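Long-range contacts in copper-containing nitrite reductase (Bradyrhizobium sp. ORS 375, PDB 6THE), which probably reduces nitrite to nitric oxide at its copper centres, forming the cupredoxin core of a larger four-domain, heme-containing enzyme: residues S35-G40 against A78-I83; T127-E132 against F178-L183; A208-T213 against Q297-P302. One frame throughout, in Å; residues are numbered along the deposited sequence.

How the contacts relate
The three contacts follow one another along the chain, each closing before the next opens. Contacts 1 and 2 are neighbours, with centres 16 Å apart, and they touch where Ile83 O meets Thr127 CG2. Both lie near the copper of the first cupredoxin domain: contact 1 ties strand 28-43 to the loop leading to the copper ligand His84, and contact 2 sets helix 130-135, which carries the ligand His133, against helix 180-185, which follows the first strand of the second domain. Contact 3 sits on the other side of the chain's centre, 43 Å from contact 1 and 44 Å from contact 2 between centres. It closes a sheet edge of the second domain, far from that copper.

Contact 1 (S35-G40 against A78-I83); sequences SVELEG and ADSAMI. With 9JE (pentane-1,5-diol), chain O.
Glu37, on strand 28-43, extends its carboxylate into the loop 78-83 and receives two consecutive backbone N-H groups. The straighter bond to OE1 runs from Ala81 N to Glu37 OE1 at 3.1 Å, with an angle of 148° at the hydrogen; its donor stands above the carboxylate plane, 51° out of it. Ala81 N also makes a weak bond to Glu37 OE2 at 3.4 Å, so one N-H is shared between both oxygens. Met82 N adds a weak, more bent bond to Glu37 OE1 at 3.1 Å. OE1 has a further partner in His84 NE2, and His84 binds copper together with Cys125, His133 and Met138. CG of Glu37 lies anti to its carbonyl carbon (chi1 -54°), and the chain is extended from there to the loop.

A water links the strand backbone to the Ser80 side chain. It accepts from Glu37 N at 2.8 Å and is hydrogen-bonded to Ser80 OG, also at 2.8 Å. Ser80 OG is held as well by Asn76 OD1, which bonds to Ser35 OG, while Asn76 ND2 reaches Met82 O.

Farther out, a pentane-1,5-diol gives its O07 hydroxyl to Asp79 OD2 at 2.7 Å, and its C05 rests 4.0 Å from Val36 CG1, so the diol touches both segments. Packing is slight: Ala81 CB lies 3.8 Å from Glu37 OE2, and Met82 CB sits beside OE1 before the bent thioether chain turns off and touches Trp51, which Glu37 also touches.

With Ala81 N and His84 NE2 on OE1, and weaker bonds besides, the carboxylate's rotation is probably restrained. Glu37 is thus a second-shell residue that probably helps orient His84, a ligand of the type 1 copper, and its negative charge may help polarise that imidazole.

Contact 2 (T127-E132 against F178-L183); sequences TPMVAE and FSVEKL. With 9JE (pentane-1,5-diol), chain Q.
Glu132 lays its aliphatic stem over a face of the Phe178 ring, a CH-pi contact at the meeting of two short helices, 130-135 of the cupredoxin copper site and 180-185. Glu132 CG stands 3.6 Å from the ring centroid and only 14° off the ring normal. It gets there because it is anti to its own backbone N (chi1 176°); the extended chain then carries the carboxylate out over the CD2 and CE2 side, its plane 32° from that of the ring.

Met129 and Ser179 hold the N-cap positions, and a cis peptide joins Pro128 to Met129. The Met129 side chain crosses Val180 at about a right angle, bringing its methyl CE to 4.0 Å from Val180 CG2. Its sulfur meets Leu183 more loosely.

A second subunit closes over this apolar patch, where its Ala284 packs on both Ala131 and Leu183, so the contact belongs to the trimer interface as well. Away from the helix pair, a pentane-1,5-diol donates its O01 to Pro128 O at 3.3 Å. Between the helices themselves, Leu183 brings its branch CD1 to 3.8 Å from Ala131 CB.

Contact 3 (A208-T213 against Q297-P302); sequences AKVGDT and QGPENP
Val210 and Lys209 run beside Gln297 and Gly298 where strand 206-209 ends against the last strand, 292-297. Gln297 brackets Lys209 in a parallel bridge: its N gives a bond to Ala208 O at 3.3 Å (157° at the hydrogen), and its O accepts a weak one from Val210 N at 3.4 Å. Lys209 CA adds a C-H...O contact to the same Gln297 O, also 3.4 Å.

The side chains of Lys209 and Gln297 leave the same face of the sheet. Lys209 has CG anti to its carbonyl carbon and is fully extended beyond, so only CB and CG brush Gln297 O before the chain leads off. Val210 makes the chief side-chain packing of 208-213. Its CG1 is anti to the backbone N (chi1 174°), and the other branch, CG2, rests 3.8 Å from Gly298 CA; with no side chain on Gly298, the methyl comes directly against the main chain. Val210 CG2 also lies 3.9 Å from Pro299 O, and Val210 CB loosely faces Pro299 CD at 4.5 Å. Pro273 touches the valine too.

From the bridged Lys209 the chain reverses in a type II turn to Asp212, closed by Asp212 N to Lys209 O at 3.1 Å. The Asp212 side chain folds back so that OD2 accepts from Lys209 N at 2.8 Å, the donor lying above the carboxylate plane.

An edge strand paired parallel with a late strand, then turned across into strand 213-222 of the facing sheet, is characteristic of the cupredoxin Greek-key sandwich; the first domain repeats it with 62-65 beside 139-145, followed by 69-76.

Contact 1 (S35-G40 against A78-I83)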
ATOM      1  N   SER A  35      22.688  -7.315 -20.980  1.00 24.40           N
ATOM      2  CA  SER A  35      22.943  -7.259 -19.550  1.00 24.44           C
ATOM      3  C   SER A  35      24.430  -7.018 -19.299  1.00 24.47           C
ATOM      4  O   SER A  35      25.271  -7.824 -19.696  1.00 24.51           O
ATOM      5  CB  SER A  35      22.452  -8.505 -18.858  1.00 24.40           C
ATOM      6  OG  SER A  35      23.065  -9.664 -19.401  1.00 24.38           O
ATOM      7  N   VAL A  36      24.734  -5.891 -18.642  1.00 24.43           N
ATOM      8  CA  VAL A  36      26.104  -5.472 -18.392  1.00 24.35           C
ATOM      9  C   VAL A  36      26.287  -5.237 -16.895  1.00 24.30           C
ATOM     10  O   VAL A  36      25.429  -4.642 -16.244  1.00 24.28           O
ATOM     11  CB  VAL A  36      26.473  -4.209 -19.199  1.00 24.34           C
ATOM     12  CG1 VAL A  36      27.972  -3.948 -19.193  1.00 24.38           C
ATOM     13  CG2 VAL A  36      25.951  -4.257 -20.627  1.00 24.28           C
ATOM     14  N   GLU A  37      27.421  -5.716 -16.368  1.00 24.23           N
ATOM     15  CA  GLU A  37      27.844  -5.426 -15.008  1.00 24.19           C
ATOM     16  C   GLU A  37      29.000  -4.431 -15.068  1.00 24.16           C
ATOM     17  O   GLU A  37      30.026  -4.710 -15.687  1.00 24.31           O
ATOM     18  CB  GLU A  37      28.285  -6.705 -14.294  1.00 24.20           C
ATOM     19  CG  GLU A  37      27.247  -7.813 -14.306  1.00 24.17           C
ATOM     20  CD  GLU A  37      27.694  -9.116 -13.662  1.00 24.21           C
ATOM     21  OE1 GLU A  37      27.079 -10.158 -13.956  1.00 24.23           O
ATOM     22  OE2 GLU A  37      28.654  -9.084 -12.864  1.00 24.22           O
ATOM     23  N   LEU A  38      28.820  -3.270 -14.428  1.00 24.06           N
ATOM     24  CA  LEU A  38      29.824  -2.218 -14.468  1.00 23.95           C
ATOM     25  C   LEU A  38      29.815  -1.420 -13.166  1.00 23.89           C
ATOM     26  O   LEU A  38      28.807  -1.375 -12.461  1.00 23.89           O
ATOM     27  CB  LEU A  38      29.581  -1.328 -15.694  1.00 23.96           C
ATOM     28  CG  LEU A  38      28.340  -0.435 -15.660  1.00 23.93           C
ATOM     29  CD1 LEU A  38      28.713   0.986 -15.261  1.00 23.95           C
ATOM     30  CD2 LEU A  38      27.649  -0.428 -17.015  1.00 23.91           C
ATOM     31  N   GLU A  39      30.962  -0.797 -12.868  1.00 23.82           N
ATOM     32  CA  GLU A  39      31.128   0.064 -11.710  1.00 23.76           C
ATOM     33  C   GLU A  39      30.589   1.451 -12.050  1.00 23.61           C
ATOM     34  O   GLU A  39      31.058   2.088 -12.991  1.00 23.69           O
ATOM     35  CB  GLU A  39      32.605   0.123 -11.311  1.00 23.90           C
ATOM     36  CG  GLU A  39      32.843   0.650  -9.905  1.00 24.04           C
ATOM     37  CD  GLU A  39      32.571  -0.325  -8.770  1.00 24.16           C
ATOM     38  OE1 GLU A  39      32.334  -1.519  -9.052  1.00 24.20           O
ATOM     39  OE2 GLU A  39      32.598   0.113  -7.602  1.00 24.23           O
ATOM     40  N   GLY A  40      29.597   1.902 -11.274  1.00 23.49           N
ATOM     41  CA  GLY A  40      28.925   3.164 -11.535  1.00 23.38           C
ATOM     42  C   GLY A  40      28.858   4.052 -10.296  1.00 23.30           C
ATOM     43  O   GLY A  40      29.056   3.584  -9.176  1.00 23.31           O
ATOM     44  N   ALA A  78      30.351 -10.678 -22.159  1.00 26.46           N
ATOM     45  CA  ALA A  78      31.317 -11.750 -21.974  1.00 26.54           C
ATOM     46  C   ALA A  78      32.010 -11.625 -20.618  1.00 26.66           C
ATOM     47  O   ALA A  78      32.466 -12.623 -20.062  1.00 26.61           O
ATOM     48  CB  ALA A  78      32.313 -11.743 -23.107  1.00 26.50           C
ATOM     49  N   ASP A  79      32.073 -10.395 -20.095  1.00 26.89           N
ATOM     50  CA  ASP A  79      32.804 -10.099 -18.872  1.00 27.09           C
ATOM     51  C   ASP A  79      31.878 -10.174 -17.659  1.00 27.08           C
ATOM     52  O   ASP A  79      32.304  -9.896 -16.539  1.00 27.12           O
ATOM     53  CB  ASP A  79      33.552  -8.765 -18.974  1.00 27.21           C
ATOM     54  CG  ASP A  79      32.663  -7.575 -19.295  1.00 27.39           C
ATOM     55  OD1 ASP A  79      31.888  -7.663 -20.270  1.00 27.59           O
ATOM     56  OD2 ASP A  79      32.753  -6.565 -18.569  1.00 27.49           O
ATOM     57  N   SER A  80      30.615 -10.557 -17.892  1.00 27.07           N
ATOM     58  CA  SER A  80      29.636 -10.708 -16.827  1.00 27.08           C
ATOM     59  C   SER A  80      29.983 -11.919 -15.963  1.00 27.14           C
ATOM     60  O   SER A  80      30.567 -12.886 -16.449  1.00 27.27           O
ATOM     61  CB  SER A  80      28.238 -10.810 -17.380  1.00 26.97           C
ATOM     62  OG  SER A  80      27.838  -9.583 -17.971  1.00 26.87           O
ATOM     63  N   ALA A  81      29.609 -11.850 -14.681  1.00 27.15           N
ATOM     64  CA  ALA A  81      29.940 -12.885 -13.716  1.00 27.23           C
ATOM     65  C   ALA A  81      28.685 -13.643 -13.289  1.00 27.32           C
ATOM     66  O   ALA A  81      28.771 -14.603 -12.524  1.00 27.34           O
ATOM     67  CB  ALA A  81      30.648 -12.271 -12.531  1.00 27.19           C
ATOM     68  N   MET A  82      27.524 -13.209 -13.796  1.00 27.39           N
ATOM     69  CA  MET A  82      26.246 -13.766 -13.379  1.00 27.41           C
ATOM     70  C   MET A  82      25.404 -14.137 -14.598  1.00 27.30           C
ATOM     71  O   MET A  82      25.571 -13.569 -15.676  1.00 27.31           O
ATOM     72  CB  MET A  82      25.464 -12.765 -12.519  1.00 27.60           C
ATOM     73  CG  MET A  82      26.149 -12.402 -11.212  1.00 27.76           C
ATOM     74  SD  MET A  82      26.337 -13.799 -10.071  1.00 28.04           S
ATOM     75  CE  MET A  82      24.637 -14.059  -9.568  1.00 28.10           C
ATOM     76  N   ILE A  83      24.499 -15.103 -14.396  1.00 27.06           N
ATOM     77  CA  ILE A  83      23.460 -15.440 -15.357  1.00 26.80           C
ATOM     78  C   ILE A  83      22.374 -14.372 -15.255  1.00 26.66           C
ATOM     79  O   ILE A  83      22.024 -13.946 -14.156  1.00 26.64           O
ATOM     80  CB  ILE A  83      22.904 -16.855 -15.085  1.00 26.79           C
ATOM     81  CG1 ILE A  83      24.015 -17.909 -15.049  1.00 26.78           C
ATOM     82  CG2 ILE A  83      21.816 -17.220 -16.087  1.00 26.78           C
ATOM     83  CD1 ILE A  83      23.637 -19.187 -14.333  1.00 26.78           C
TER
HETATM   84  C02 9JE O 514      29.990  -5.434 -24.274  1.00 35.51           C
HETATM   85  C03 9JE O 514      30.665  -5.552 -22.931  1.00 35.54           C
HETATM   86  C04 9JE O 514      30.853  -4.227 -22.231  1.00 35.53           C
HETATM   87  C05 9JE O 514      31.572  -4.340 -20.908  1.00 35.49           C
HETATM   88  C06 9JE O 514      33.016  -3.908 -20.966  1.00 35.47           C
HETATM   89  O01 9JE O 514      29.880  -6.694 -24.913  1.00 35.41           O
HETATM   90  O07 9JE O 514      33.731  -4.342 -19.822  1.00 35.36           O
HETATM   91  O   HOH W   1      29.301  -7.251 -17.718  1.00 24.46           O

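Contact 2 (T127-E132 against F178-L183)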
ATOM      1  N   THR A 127      16.566 -14.207 -12.290  1.00 19.78           N
ATOM      2  CA  THR A 127      17.566 -15.234 -12.048  1.00 19.88           C
ATOM      3  C   THR A 127      17.832 -15.318 -10.546  1.00 19.98           C
ATOM      4  O   THR A 127      18.041 -14.292  -9.902  1.00 20.02           O
ATOM      5  CB  THR A 127      18.844 -14.959 -12.853  1.00 19.86           C
ATOM      6  OG1 THR A 127      18.479 -14.749 -14.217  1.00 19.82           O
ATOM      7  CG2 THR A 127      19.859 -16.079 -12.767  1.00 19.89           C
ATOM      8  N   PRO A 128      17.807 -16.531  -9.940  1.00 20.03           N
ATOM      9  CA  PRO A 128      18.105 -16.696  -8.514  1.00 20.07           C
ATOM     10  C   PRO A 128      19.450 -16.104  -8.090  1.00 20.15           C
ATOM     11  O   PRO A 128      20.471 -16.354  -8.728  1.00 20.17           O
ATOM     12  CB  PRO A 128      18.111 -18.221  -8.326  1.00 20.01           C
ATOM     13  CG  PRO A 128      17.191 -18.727  -9.413  1.00 19.99           C
ATOM     14  CD  PRO A 128      17.445 -17.804 -10.586  1.00 19.99           C
ATOM     15  N   MET A 129      19.430 -15.297  -7.020  1.00 20.16           N
ATOM     16  CA  MET A 129      18.189 -14.926  -6.358  1.00 20.18           C
ATOM     17  C   MET A 129      17.683 -13.600  -6.923  1.00 20.05           C
ATOM     18  O   MET A 129      18.456 -12.663  -7.121  1.00 19.99           O
ATOM     19  CB  MET A 129      18.324 -14.866  -4.830  1.00 20.35           C
ATOM     20  CG  MET A 129      19.226 -13.763  -4.304  1.00 20.52           C
ATOM     21  SD  MET A 129      18.870 -13.361  -2.570  1.00 20.73           S
ATOM     22  CE  MET A 129      19.609 -14.767  -1.739  1.00 20.62           C
ATOM     23  N   VAL A 130      16.371 -13.557  -7.178  1.00 19.93           N
ATOM     24  CA  VAL A 130      15.731 -12.546  -8.008  1.00 19.79           C
ATOM     25  C   VAL A 130      15.820 -11.176  -7.338  1.00 19.65           C
ATOM     26  O   VAL A 130      16.014 -10.170  -8.016  1.00 19.62           O
ATOM     27  CB  VAL A 130      14.275 -12.940  -8.336  1.00 19.81           C
ATOM     28  CG1 VAL A 130      13.582 -11.917  -9.222  1.00 19.82           C
ATOM     29  CG2 VAL A 130      14.191 -14.325  -8.962  1.00 19.79           C
ATOM     30  N   ALA A 131      15.688 -11.156  -6.005  1.00 19.54           N
ATOM     31  CA  ALA A 131      15.682  -9.925  -5.229  1.00 19.45           C
ATOM     32  C   ALA A 131      17.018  -9.195  -5.363  1.00 19.39           C
ATOM     33  O   ALA A 131      17.056  -7.968  -5.330  1.00 19.42           O
ATOM     34  CB  ALA A 131      15.357 -10.224  -3.787  1.00 19.43           C
ATOM     35  N   GLU A 132      18.103  -9.966  -5.520  1.00 19.27           N
ATOM     36  CA  GLU A 132      19.449  -9.428  -5.644  1.00 19.16           C
ATOM     37  C   GLU A 132      19.630  -8.784  -7.018  1.00 19.04           C
ATOM     38  O   GLU A 132      20.160  -7.679  -7.119  1.00 19.03           O
ATOM     39  CB  GLU A 132      20.484 -10.530  -5.398  1.00 19.20           C
ATOM     40  CG  GLU A 132      21.921 -10.080  -5.604  1.00 19.28           C
ATOM     41  CD  GLU A 132      22.978 -11.150  -5.392  1.00 19.33           C
ATOM     42  OE1 GLU A 132      24.127 -10.784  -5.069  1.00 19.34           O
ATOM     43  OE2 GLU A 132      22.657 -12.345  -5.556  1.00 19.39           O
ATOM     44  N   PHE A 178      26.909  -5.549  -2.809  1.00 26.76           N
ATOM     45  CA  PHE A 178      25.595  -5.974  -2.355  1.00 26.50           C
ATOM     46  C   PHE A 178      25.719  -6.700  -1.018  1.00 26.38           C
ATOM     47  O   PHE A 178      26.654  -7.472  -0.810  1.00 26.45           O
ATOM     48  CB  PHE A 178      24.934  -6.857  -3.418  1.00 26.41           C
ATOM     49  CG  PHE A 178      23.601  -7.445  -3.030  1.00 26.37           C
ATOM     50  CD1 PHE A 178      22.430  -6.718  -3.188  1.00 26.34           C
ATOM     51  CD2 PHE A 178      23.515  -8.731  -2.516  1.00 26.32           C
ATOM     52  CE1 PHE A 178      21.204  -7.262  -2.833  1.00 26.25           C
ATOM     53  CE2 PHE A 178      22.289  -9.273  -2.159  1.00 26.27           C
ATOM     54  CZ  PHE A 178      21.137  -8.539  -2.321  1.00 26.22           C
ATOM     55  N   SER A 179      24.763  -6.435  -0.120  1.00 26.25           N
ATOM     56  CA  SER A 179      24.687  -7.106   1.167  1.00 26.25           C
ATOM     57  C   SER A 179      23.412  -7.942   1.235  1.00 26.32           C
ATOM     58  O   SER A 179      22.306  -7.405   1.168  1.00 26.37           O
ATOM     59  CB  SER A 179      24.766  -6.116   2.303  1.00 26.16           C
ATOM     60  OG  SER A 179      24.776  -6.786   3.556  1.00 26.02           O
ATOM     61  N   VAL A 180      23.590  -9.263   1.367  1.00 26.27           N
ATOM     62  CA  VAL A 180      22.491 -10.215   1.388  1.00 26.26           C
ATOM     63  C   VAL A 180      21.775 -10.137   2.737  1.00 26.27           C
ATOM     64  O   VAL A 180      20.593 -10.462   2.834  1.00 26.20           O
ATOM     65  CB  VAL A 180      22.973 -11.644   1.055  1.00 26.19           C
ATOM     66  CG1 VAL A 180      23.878 -12.229   2.130  1.00 26.23           C
ATOM     67  CG2 VAL A 180      21.822 -12.589   0.744  1.00 26.14           C
ATOM     68  N   GLU A 181      22.505  -9.685   3.765  1.00 26.36           N
ATOM     69  CA  GLU A 181      21.986  -9.568   5.119  1.00 26.44           C
ATOM     70  C   GLU A 181      20.950  -8.449   5.176  1.00 26.34           C
ATOM     71  O   GLU A 181      19.877  -8.627   5.750  1.00 26.32           O
ATOM     72  CB  GLU A 181      23.125  -9.318   6.112  1.00 26.69           C
ATOM     73  CG  GLU A 181      24.080 -10.492   6.269  1.00 27.01           C
ATOM     74  CD  GLU A 181      25.147 -10.651   5.195  1.00 27.18           C
ATOM     75  OE1 GLU A 181      25.900 -11.644   5.260  1.00 27.25           O
ATOM     76  OE2 GLU A 181      25.229  -9.785   4.298  1.00 27.27           O
ATOM     77  N   LYS A 182      21.287  -7.303   4.570  1.00 26.19           N
ATOM     78  CA  LYS A 182      20.423  -6.133   4.536  1.00 25.92           C
ATOM     79  C   LYS A 182      19.190  -6.415   3.678  1.00 25.77           C
ATOM     80  O   LYS A 182      18.099  -5.942   3.991  1.00 25.77           O
ATOM     81  CB  LYS A 182      21.179  -4.914   3.997  1.00 25.92           C
ATOM     82  CG  LYS A 182      21.841  -4.023   5.042  1.00 25.89           C
ATOM     83  CD  LYS A 182      23.240  -4.455   5.429  1.00 25.88           C
ATOM     84  CE  LYS A 182      23.988  -3.411   6.232  1.00 25.83           C
ATOM     85  NZ  LYS A 182      24.378  -2.248   5.399  1.00 25.79           N
ATOM     86  N   LEU A 183      19.387  -7.182   2.598  1.00 25.61           N
ATOM     87  CA  LEU A 183      18.338  -7.510   1.643  1.00 25.47           C
ATOM     88  C   LEU A 183      17.224  -8.283   2.345  1.00 25.39           C
ATOM     89  O   LEU A 183      16.053  -7.923   2.231  1.00 25.28           O
ATOM     90  CB  LEU A 183      18.955  -8.319   0.494  1.00 25.47           C
ATOM     91  CG  LEU A 183      18.059  -8.636  -0.708  1.00 25.46           C
ATOM     92  CD1 LEU A 183      17.298  -9.939  -0.519  1.00 25.50           C
ATOM     93  CD2 LEU A 183      17.117  -7.490  -1.049  1.00 25.42           C
TER
HETATM   94  C02 9JE Q 516      22.085 -19.744  -9.796  0.80 24.39           C
HETATM   95  C03 9JE Q 516      21.021 -19.437 -10.818  0.80 24.42           C
HETATM   96  C04 9JE Q 516      20.655 -20.618 -11.684  0.80 24.44           C
HETATM   97  C05 9JE Q 516      20.036 -20.228 -13.004  0.80 24.47           C
HETATM   98  C06 9JE Q 516      19.678 -21.405 -13.874  0.80 24.47           C
HETATM   99  O01 9JE Q 516      22.784 -18.573  -9.413  0.80 24.36           O
HETATM  100  O07 9JE Q 516      18.409 -21.934 -13.530  0.80 24.55           O

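Contact 3 (A208-T213 against Q297-P302)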
ATOM      1  N   ALA A 208      10.177  21.432 -17.501  1.00 25.37           N
ATOM      2  CA  ALA A 208       8.946  21.712 -18.221  1.00 25.55           C
ATOM      3  C   ALA A 208       8.688  23.217 -18.200  1.00 25.69           C
ATOM      4  O   ALA A 208       9.365  23.954 -17.487  1.00 25.73           O
ATOM      5  CB  ALA A 208       7.805  20.944 -17.599  1.00 25.57           C
ATOM      6  N   LYS A 209       7.707  23.661 -18.994  1.00 25.91           N
ATOM      7  CA  LYS A 209       7.339  25.066 -19.051  1.00 26.13           C
ATOM      8  C   LYS A 209       5.892  25.233 -18.593  1.00 26.22           C
ATOM      9  O   LYS A 209       5.123  24.272 -18.588  1.00 26.26           O
ATOM     10  CB  LYS A 209       7.599  25.635 -20.451  1.00 26.23           C
ATOM     11  CG  LYS A 209       9.069  25.722 -20.841  1.00 26.34           C
ATOM     12  CD  LYS A 209       9.314  26.369 -22.187  1.00 26.44           C
ATOM     13  CE  LYS A 209      10.783  26.432 -22.549  1.00 26.47           C
ATOM     14  NZ  LYS A 209      11.007  27.154 -23.824  1.00 26.49           N
ATOM     15  N   VAL A 210       5.544  26.463 -18.198  1.00 26.15           N
ATOM     16  CA  VAL A 210       4.234  26.789 -17.658  1.00 26.10           C
ATOM     17  C   VAL A 210       3.172  26.513 -18.722  1.00 26.09           C
ATOM     18  O   VAL A 210       3.233  27.059 -19.822  1.00 26.12           O
ATOM     19  CB  VAL A 210       4.179  28.248 -17.159  1.00 26.12           C
ATOM     20  CG1 VAL A 210       2.778  28.658 -16.727  1.00 26.11           C
ATOM     21  CG2 VAL A 210       5.176  28.504 -16.039  1.00 26.18           C
ATOM     22  N   GLY A 211       2.210  25.650 -18.374  1.00 26.04           N
ATOM     23  CA  GLY A 211       1.093  25.325 -19.246  1.00 25.92           C
ATOM     24  C   GLY A 211       1.221  23.937 -19.870  1.00 25.83           C
ATOM     25  O   GLY A 211       0.327  23.496 -20.590  1.00 25.96           O
ATOM     26  N   ASP A 212       2.341  23.259 -19.585  1.00 25.59           N
ATOM     27  CA  ASP A 212       2.629  21.953 -20.153  1.00 25.29           C
ATOM     28  C   ASP A 212       1.884  20.870 -19.379  1.00 24.97           C
ATOM     29  O   ASP A 212       1.791  20.926 -18.154  1.00 24.98           O
ATOM     30  CB  ASP A 212       4.132  21.659 -20.162  1.00 25.47           C
ATOM     31  CG  ASP A 212       4.918  22.455 -21.191  1.00 25.61           C
ATOM     32  OD1 ASP A 212       4.295  22.973 -22.141  1.00 25.73           O
ATOM     33  OD2 ASP A 212       6.152  22.546 -21.035  1.00 25.59           O
ATOM     34  N   THR A 213       1.357  19.890 -20.121  1.00 24.44           N
ATOM     35  CA  THR A 213       0.843  18.662 -19.539  1.00 23.92           C
ATOM     36  C   THR A 213       1.977  17.642 -19.481  1.00 23.50           C
ATOM     37  O   THR A 213       2.593  17.334 -20.500  1.00 23.47           O
ATOM     38  CB  THR A 213      -0.388  18.141 -20.295  1.00 23.95           C
ATOM     39  OG1 THR A 213      -0.077  18.080 -21.688  1.00 23.96           O
ATOM     40  CG2 THR A 213      -1.619  18.996 -20.082  1.00 23.96           C
ATOM     41  N   GLN A 297       9.942  26.731 -15.828  1.00 35.15           N
ATOM     42  CA  GLN A 297      10.313  28.083 -16.210  1.00 36.49           C
ATOM     43  C   GLN A 297       9.179  28.717 -17.011  1.00 37.19           C
ATOM     44  O   GLN A 297       8.557  28.057 -17.843  1.00 37.18           O
ATOM     45  CB  GLN A 297      11.617  28.070 -17.014  1.00 36.86           C
ATOM     46  CG  GLN A 297      12.829  27.619 -16.209  1.00 37.34           C
ATOM     47  CD  GLN A 297      14.070  27.434 -17.050  1.00 37.62           C
ATOM     48  OE1 GLN A 297      14.262  28.091 -18.072  1.00 37.72           O
ATOM     49  NE2 GLN A 297      14.935  26.531 -16.616  1.00 37.68           N
ATOM     50  N   GLY A 298       8.922  30.003 -16.743  1.00 38.11           N
ATOM     51  CA  GLY A 298       7.898  30.757 -17.447  1.00 39.38           C
ATOM     52  C   GLY A 298       7.361  31.922 -16.617  1.00 40.41           C
ATOM     53  O   GLY A 298       7.902  32.232 -15.557  1.00 40.42           O
ATOM     54  N   PRO A 299       6.283  32.600 -17.078  1.00 41.16           N
ATOM     55  CA  PRO A 299       5.707  33.732 -16.348  1.00 41.75           C
ATOM     56  C   PRO A 299       4.878  33.287 -15.146  1.00 42.38           C
ATOM     57  O   PRO A 299       4.375  32.164 -15.113  1.00 42.53           O
ATOM     58  CB  PRO A 299       4.809  34.401 -17.400  1.00 41.76           C
ATOM     59  CG  PRO A 299       4.385  33.263 -18.306  1.00 41.58           C
ATOM     60  CD  PRO A 299       5.566  32.315 -18.332  1.00 41.38           C
ATOM     61  N   GLU A 300       4.739  34.191 -14.170  1.00 43.10           N
ATOM     62  CA  GLU A 300       4.019  33.923 -12.935  1.00 43.68           C
ATOM     63  C   GLU A 300       2.515  33.957 -13.197  1.00 43.87           C
ATOM     64  O   GLU A 300       2.042  34.726 -14.033  1.00 43.96           O
ATOM     65  CB  GLU A 300       4.420  34.930 -11.855  1.00 44.03           C
ATOM     66  CG  GLU A 300       5.861  34.782 -11.395  1.00 44.54           C
ATOM     67  CD  GLU A 300       6.389  35.896 -10.506  1.00 44.97           C
ATOM     68  OE1 GLU A 300       7.289  35.618  -9.689  1.00 45.18           O
ATOM     69  OE2 GLU A 300       5.907  37.042 -10.638  1.00 45.07           O
ATOM     70  N   ASN A 301       1.781  33.109 -12.468  1.00 43.96           N
ATOM     71  CA  ASN A 301       0.334  33.011 -12.580  1.00 44.03           C
ATOM     72  C   ASN A 301      -0.292  33.365 -11.232  1.00 44.22           C
ATOM     73  O   ASN A 301      -0.508  32.487 -10.399  1.00 44.15           O
ATOM     74  CB  ASN A 301      -0.094  31.630 -13.088  1.00 43.89           C
ATOM     75  CG  ASN A 301      -1.525  31.576 -13.586  1.00 43.77           C
ATOM     76  OD1 ASN A 301      -2.300  32.512 -13.393  1.00 43.67           O
ATOM     77  ND2 ASN A 301      -1.886  30.480 -14.233  1.00 43.82           N
ATOM     78  N   PRO A 302      -0.601  34.660 -10.982  1.00 44.49           N
ATOM     79  CA  PRO A 302      -1.073  35.115  -9.671  1.00 44.63           C
ATOM     80  C   PRO A 302      -2.457  34.604  -9.273  1.00 44.61           C
ATOM     81  O   PRO A 302      -2.816  34.643  -8.097  1.00 44.41           O
ATOM     82  CB  PRO A 302      -1.120  36.648  -9.804  1.00 44.57           C
ATOM     83  CG  PRO A 302      -0.283  36.956 -11.030  1.00 44.52           C
ATOM     84  CD  PRO A 302      -0.484  35.767 -11.944  1.00 44.52           C
TER